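PDB 5M6G: beta-glucosidase, which probably hydrolyses terminal, non-reducing beta-D-glucosyl residues, releasing beta-D-glucose, as a member of glycosyl hydrolase family 3. Local coordinates for residues A39-V51 / R371-E384. Sequence-based numbering, arbitrary orientation.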
loop_
_atom_site.group_PDB
_atom_site.type_symbol
_atom_site.label_atom_id
_atom_site.label_comp_id
_atom_site.label_asym_id
_atom_site.label_seq_id
_atom_site.Cartn_x
_atom_site.Cartn_y
_atom_site.Cartn_z
ATOM N N ALA A 39 -8.915 37.467 -3.528
ATOM C CA ALA A 39 -9.987 36.648 -2.979
ATOM C C ALA A 39 -9.502 35.248 -2.632
ATOM O O ALA A 39 -10.058 34.606 -1.732
ATOM C CB ALA A 39 -11.149 36.577 -3.964
ATOM N N TYR A 40 -8.471 34.750 -3.325
ATOM C CA TYR A 40 -8.001 33.406 -3.002
ATOM C C TYR A 40 -7.363 33.355 -1.622
ATOM O O TYR A 40 -7.237 32.267 -1.047
ATOM C CB TYR A 40 -7.046 32.885 -4.094
ATOM C CG TYR A 40 -5.591 33.360 -4.090
ATOM C CD1 TYR A 40 -5.192 34.496 -4.806
ATOM C CD2 TYR A 40 -4.601 32.627 -3.430
ATOM C CE1 TYR A 40 -3.849 34.910 -4.822
ATOM C CE2 TYR A 40 -3.263 33.032 -3.441
ATOM C CZ TYR A 40 -2.891 34.162 -4.140
ATOM O OH TYR A 40 -1.566 34.537 -4.144
ATOM N N ARG A 41 -6.988 34.510 -1.070
ATOM C CA ARG A 41 -6.468 34.604 0.289
ATOM C C ARG A 41 -7.564 34.729 1.337
ATOM O O ARG A 41 -7.250 34.796 2.529
ATOM C CB ARG A 41 -5.514 35.802 0.409
ATOM C CG ARG A 41 -4.193 35.624 -0.315
ATOM C CD ARG A 41 -3.377 34.524 0.341
ATOM N NE ARG A 41 -2.060 34.337 -0.266
ATOM C CZ ARG A 41 -1.343 33.227 -0.124
ATOM N NH1 ARG A 41 -1.827 32.220 0.593
ATOM N NH2 ARG A 41 -0.154 33.117 -0.699
ATOM N N ASP A 42 -8.831 34.796 0.929
ATOM C CA ASP A 42 -9.936 34.863 1.876
ATOM C C ASP A 42 -10.309 33.454 2.320
ATOM O O ASP A 42 -10.840 32.668 1.521
ATOM C CB ASP A 42 -11.142 35.571 1.253
ATOM C CG ASP A 42 -12.284 35.782 2.241
ATOM O OD1 ASP A 42 -12.261 35.201 3.347
ATOM O OD2 ASP A 42 -13.223 36.527 1.900
ATOM N N PRO A 43 -10.073 33.099 3.586
ATOM C CA PRO A 43 -10.368 31.734 4.025
ATOM C C PRO A 43 -11.846 31.457 4.255
ATOM O O PRO A 43 -12.208 30.290 4.435
ATOM C CB PRO A 43 -9.568 31.611 5.322
ATOM C CG PRO A 43 -9.520 32.993 5.854
ATOM C CD PRO A 43 -9.446 33.901 4.655
ATOM N N ARG A 44 -12.711 32.466 4.246
ATOM C CA ARG A 44 -14.148 32.229 4.341
ATOM C C ARG A 44 -14.813 32.067 2.982
ATOM O O ARG A 44 -16.012 31.777 2.924
ATOM C CB ARG A 44 -14.827 33.375 5.092
ATOM C CG ARG A 44 -14.249 33.623 6.478
ATOM C CD ARG A 44 -14.812 34.886 7.117
ATOM N NE ARG A 44 -14.936 36.016 6.190
ATOM C CZ ARG A 44 -13.923 36.618 5.562
ATOM N NH1 ARG A 44 -12.676 36.199 5.733
ATOM N NH2 ARG A 44 -14.159 37.647 4.756
ATOM N N LEU A 45 -14.080 32.258 1.904
ATOM C CA LEU A 45 -14.666 32.158 0.577
ATOM C C LEU A 45 -14.834 30.690 0.184
ATOM O O LEU A 45 -13.981 29.857 0.517
ATOM C CB LEU A 45 -13.786 32.875 -0.435
ATOM C CG LEU A 45 -14.446 33.465 -1.678
ATOM C CD1 LEU A 45 -15.486 34.508 -1.285
ATOM C CD2 LEU A 45 -13.387 34.058 -2.590
ATOM N N PRO A 46 -15.927 30.340 -0.494
ATOM C CA PRO A 46 -16.068 28.970 -1.000
ATOM C C PRO A 46 -14.866 28.585 -1.850
ATOM O O PRO A 46 -14.314 29.411 -2.581
ATOM C CB PRO A 46 -17.357 29.028 -1.832
ATOM C CG PRO A 46 -18.126 30.167 -1.246
ATOM C CD PRO A 46 -17.102 31.173 -0.810
ATOM N N VAL A 47 -14.475 27.308 -1.751
ATOM C CA VAL A 47 -13.284 26.828 -2.454
ATOM C C VAL A 47 -13.319 27.140 -3.951
ATOM O O VAL A 47 -12.328 27.678 -4.464
ATOM C CB VAL A 47 -13.064 25.335 -2.164
ATOM C CG1 VAL A 47 -12.033 24.750 -3.133
ATOM C CG2 VAL A 47 -12.620 25.145 -0.706
ATOM N N PRO A 48 -14.394 26.838 -4.694
ATOM C CA PRO A 48 -14.361 27.132 -6.140
ATOM C C PRO A 48 -14.118 28.603 -6.460
ATOM O O PRO A 48 -13.475 28.899 -7.477
ATOM C CB PRO A 48 -15.743 26.669 -6.626
ATOM C CG PRO A 48 -16.212 25.707 -5.632
ATOM C CD PRO A 48 -15.664 26.194 -4.309
ATOM N N ASP A 49 -14.598 29.529 -5.622
ATOM C CA ASP A 49 -14.319 30.953 -5.845
ATOM C C ASP A 49 -12.855 31.285 -5.577
ATOM O O ASP A 49 -12.270 32.142 -6.256
ATOM C CB ASP A 49 -15.219 31.820 -4.966
ATOM C CG ASP A 49 -16.695 31.608 -5.250
ATOM O OD1 ASP A 49 -17.035 31.155 -6.364
ATOM O OD2 ASP A 49 -17.516 31.893 -4.353
ATOM N N ARG A 50 -12.256 30.637 -4.571
ATOM C CA ARG A 50 -10.830 30.812 -4.314
ATOM C C ARG A 50 -9.996 30.258 -5.461
ATOM O O ARG A 50 -9.018 30.886 -5.886
ATOM C CB ARG A 50 -10.447 30.129 -2.994
ATOM C CG ARG A 50 -11.195 30.682 -1.774
ATOM C CD ARG A 50 -10.704 30.045 -0.462
ATOM N NE ARG A 50 -9.369 30.504 -0.080
ATOM C CZ ARG A 50 -8.714 30.060 0.993
ATOM N NH1 ARG A 50 -9.272 29.142 1.777
ATOM N NH2 ARG A 50 -7.505 30.525 1.280
ATOM N N VAL A 51 -10.363 29.076 -5.961
ATOM C CA VAL A 51 -9.695 28.497 -7.121
ATOM C C VAL A 51 -9.801 29.427 -8.329
ATOM O O VAL A 51 -8.815 29.688 -9.022
ATOM C CB VAL A 51 -10.284 27.111 -7.428
ATOM C CG1 VAL A 51 -9.781 26.625 -8.769
ATOM C CG2 VAL A 51 -9.911 26.122 -6.303
ATOM N N ARG A 371 -7.439 23.180 -11.923
ATOM C CA ARG A 371 -8.620 23.276 -11.070
ATOM C C ARG A 371 -8.704 22.085 -10.120
ATOM O O ARG A 371 -9.014 22.241 -8.929
ATOM C CB ARG A 371 -9.865 23.365 -11.942
ATOM C CG ARG A 371 -11.145 23.640 -11.199
ATOM C CD ARG A 371 -12.198 24.097 -12.197
ATOM N NE ARG A 371 -11.662 25.132 -13.076
ATOM C CZ ARG A 371 -11.509 25.022 -14.397
ATOM N NH1 ARG A 371 -11.857 23.912 -15.046
ATOM N NH2 ARG A 371 -11.011 26.044 -15.078
ATOM N N ARG A 372 -8.400 20.889 -10.623
ATOM C CA ARG A 372 -8.458 19.699 -9.780
ATOM C C ARG A 372 -7.363 19.713 -8.710
ATOM O O ARG A 372 -7.636 19.415 -7.541
ATOM C CB ARG A 372 -8.383 18.456 -10.658
ATOM C CG ARG A 372 -9.630 18.285 -11.524
ATOM C CD ARG A 372 -9.448 17.228 -12.583
ATOM N NE ARG A 372 -10.675 17.028 -13.346
ATOM C CZ ARG A 372 -11.595 16.117 -13.051
ATOM N NH1 ARG A 372 -11.416 15.309 -12.007
ATOM N NH2 ARG A 372 -12.686 16.007 -13.809
ATOM N N ILE A 373 -6.134 20.081 -9.075
ATOM C CA ILE A 373 -5.045 20.111 -8.093
ATOM C C ILE A 373 -5.296 21.191 -7.048
ATOM O O ILE A 373 -5.224 20.940 -5.839
ATOM C CB ILE A 373 -3.686 20.329 -8.787
ATOM C CG1 ILE A 373 -3.308 19.156 -9.689
ATOM C CG2 ILE A 373 -2.590 20.606 -7.752
ATOM C CD1 ILE A 373 -2.343 19.558 -10.810
ATOM N N LEU A 374 -5.590 22.417 -7.499
ATOM C CA LEU A 374 -5.728 23.522 -6.553
ATOM C C LEU A 374 -6.921 23.314 -5.632
ATOM O O LEU A 374 -6.862 23.671 -4.451
ATOM C CB LEU A 374 -5.858 24.851 -7.299
ATOM C CG LEU A 374 -4.624 25.257 -8.096
ATOM C CD1 LEU A 374 -4.949 26.478 -8.964
ATOM C CD2 LEU A 374 -3.449 25.528 -7.147
ATOM N N THR A 375 -8.012 22.740 -6.152
ATOM C CA THR A 375 -9.170 22.472 -5.304
ATOM C C THR A 375 -8.782 21.615 -4.105
ATOM O O THR A 375 -9.161 21.914 -2.968
ATOM C CB THR A 375 -10.276 21.801 -6.125
ATOM O OG1 THR A 375 -10.817 22.761 -7.046
ATOM C CG2 THR A 375 -11.401 21.295 -5.229
ATOM N N LYS A 376 -7.990 20.566 -4.337
ATOM C CA LYS A 376 -7.580 19.697 -3.240
ATOM C C LYS A 376 -6.643 20.419 -2.277
ATOM O O LYS A 376 -6.715 20.207 -1.058
ATOM C CB LYS A 376 -6.931 18.436 -3.805
ATOM C CG LYS A 376 -7.947 17.527 -4.498
ATOM C CD LYS A 376 -8.878 16.904 -3.448
ATOM C CE LYS A 376 -10.169 16.326 -4.054
ATOM N NZ LYS A 376 -11.127 17.384 -4.540
ATOM N N LYS A 377 -5.772 21.289 -2.793
ATOM C CA LYS A 377 -4.930 22.083 -1.895
ATOM C C LYS A 377 -5.770 22.983 -0.990
ATOM O O LYS A 377 -5.498 23.087 0.211
ATOM C CB LYS A 377 -3.923 22.902 -2.702
ATOM C CG LYS A 377 -2.859 22.052 -3.388
ATOM C CD LYS A 377 -1.796 22.928 -4.056
ATOM C CE LYS A 377 -0.610 22.112 -4.523
ATOM N NZ LYS A 377 0.513 22.986 -4.985
ATOM N N PHE A 378 -6.801 23.639 -1.536
ATOM C CA PHE A 378 -7.671 24.455 -0.685
ATOM C C PHE A 378 -8.458 23.597 0.296
ATOM O O PHE A 378 -8.593 23.952 1.475
ATOM C CB PHE A 378 -8.638 25.283 -1.527
ATOM C CG PHE A 378 -8.008 26.493 -2.152
ATOM C CD1 PHE A 378 -7.727 27.616 -1.386
ATOM C CD2 PHE A 378 -7.708 26.508 -3.505
ATOM C CE1 PHE A 378 -7.135 28.740 -1.963
ATOM C CE2 PHE A 378 -7.132 27.623 -4.091
ATOM C CZ PHE A 378 -6.835 28.741 -3.308
ATOM N N GLU A 379 -9.004 22.477 -0.174
ATOM C CA GLU A 379 -9.777 21.614 0.708
ATOM C C GLU A 379 -8.914 21.079 1.837
ATOM O O GLU A 379 -9.364 20.985 2.981
ATOM C CB GLU A 379 -10.405 20.465 -0.091
ATOM C CG GLU A 379 -11.546 20.925 -1.010
ATOM C CD GLU A 379 -12.019 19.845 -1.980
ATOM O OE1 GLU A 379 -11.241 18.912 -2.286
ATOM O OE2 GLU A 379 -13.168 19.942 -2.458
ATOM N N LEU A 380 -7.657 20.759 1.542
ATOM C CA LEU A 380 -6.759 20.254 2.575
ATOM C C LEU A 380 -6.370 21.318 3.586
ATOM O O LEU A 380 -5.695 20.988 4.562
ATOM C CB LEU A 380 -5.499 19.670 1.932
ATOM C CG LEU A 380 -5.696 18.258 1.385
ATOM C CD1 LEU A 380 -4.562 17.890 0.453
ATOM C CD2 LEU A 380 -5.779 17.266 2.548
ATOM N N GLY A 381 -6.769 22.572 3.372
ATOM C CA GLY A 381 -6.452 23.635 4.300
ATOM C C GLY A 381 -5.044 24.159 4.193
ATOM O O GLY A 381 -4.604 24.885 5.085
ATOM N N LEU A 382 -4.337 23.847 3.101
ATOM C CA LEU A 382 -2.920 24.192 2.987
ATOM C C LEU A 382 -2.695 25.693 2.891
ATOM O O LEU A 382 -1.608 26.173 3.238
ATOM C CB LEU A 382 -2.308 23.499 1.767
ATOM C CG LEU A 382 -2.171 21.979 1.914
ATOM C CD1 LEU A 382 -1.674 21.346 0.608
ATOM C CD2 LEU A 382 -1.236 21.640 3.066
ATOM N N PHE A 383 -3.680 26.445 2.396
ATOM C CA PHE A 383 -3.520 27.891 2.310
ATOM C C PHE A 383 -3.685 28.564 3.666
ATOM O O PHE A 383 -3.304 29.729 3.818
ATOM C CB PHE A 383 -4.525 28.490 1.313
ATOM C CG PHE A 383 -4.196 28.231 -0.136
ATOM C CD1 PHE A 383 -4.511 27.017 -0.734
ATOM C CD2 PHE A 383 -3.596 29.215 -0.909
ATOM C CE1 PHE A 383 -4.224 26.785 -2.078
ATOM C CE2 PHE A 383 -3.305 28.992 -2.251
ATOM C CZ PHE A 383 -3.615 27.781 -2.837
ATOM N N GLU A 384 -4.252 27.863 4.645
ATOM C CA GLU A 384 -4.417 28.359 6.005
ATOM C C GLU A 384 -3.413 27.749 6.974
ATOM O O GLU A 384 -2.883 28.460 7.833
ATOM C CB GLU A 384 -5.840 28.069 6.505
ATOM C CG GLU A 384 -6.898 29.062 6.026
ATOM C CD GLU A 384 -7.110 29.021 4.525
ATOM O OE1 GLU A 384 -7.607 28.001 4.000
ATOM O OE2 GLU A 384 -6.766 30.017 3.861
#
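Arg-50 runs extended through CG and CD (chi2 -176°) and then bends at chi3, while Glu-384 folds back at its own chi2, so that guanidinium and carboxylate meet, their planes 44° apart. Over one guanidinium face lies the edge of Phe-378, CD1 above its centre, the planes inclined by 58°. Here the helix beginning at Val-47 packs against helix 363-379 of the family 3 N-terminal, TIM-barrel-type domain, and the Schellman motif at Gly-381, whose positive phi suits a residue without a side chain, turns the chain so that Phe-383 and Glu-384 follow. The salt bridge is end-on: NH1 of Arg-50 gives a nearly straight bond of 3.0 Å to Glu-384 OE1, from above the carboxylate plane, and NH2 reaches the syn lone pair of OE2 at 2.7 Å. NH2 and NE of Arg-50 also converge on Tyr-40 O, so arginine, with donors along two edges, ties the 3-10 turn 39-41 and its own helix to the loop after helix 363-379. With an alanine here, the Glu-384 carboxylate is likely to lose its charge partner, and Tyr-40 O both of these donors. One face of Phe-378 takes Arg-50 CB in a CH-pi contact, 3.9 Å from the ring centroid; the opposite face forms an offset stack with Phe-383, CE1 of each ring over the other's centre. A flat phenylalanine suits this sandwiched place. Beta-branched Val-51 fits as a knob among Arg-371, Leu-374, Thr-375 and Phe-378, and Val-47 lays CG1 against Phe-378 CB at 3.8 Å. Tyr-40 borders both rings, its CD2 4.0 Å from Phe-383 CE2, its hydroxyl bonded to Leu-120 O. Thr-375 turns OG1 back to Arg-371 O within its own helix, and the same OG1 lies 3.6 Å from Val-51 CG2.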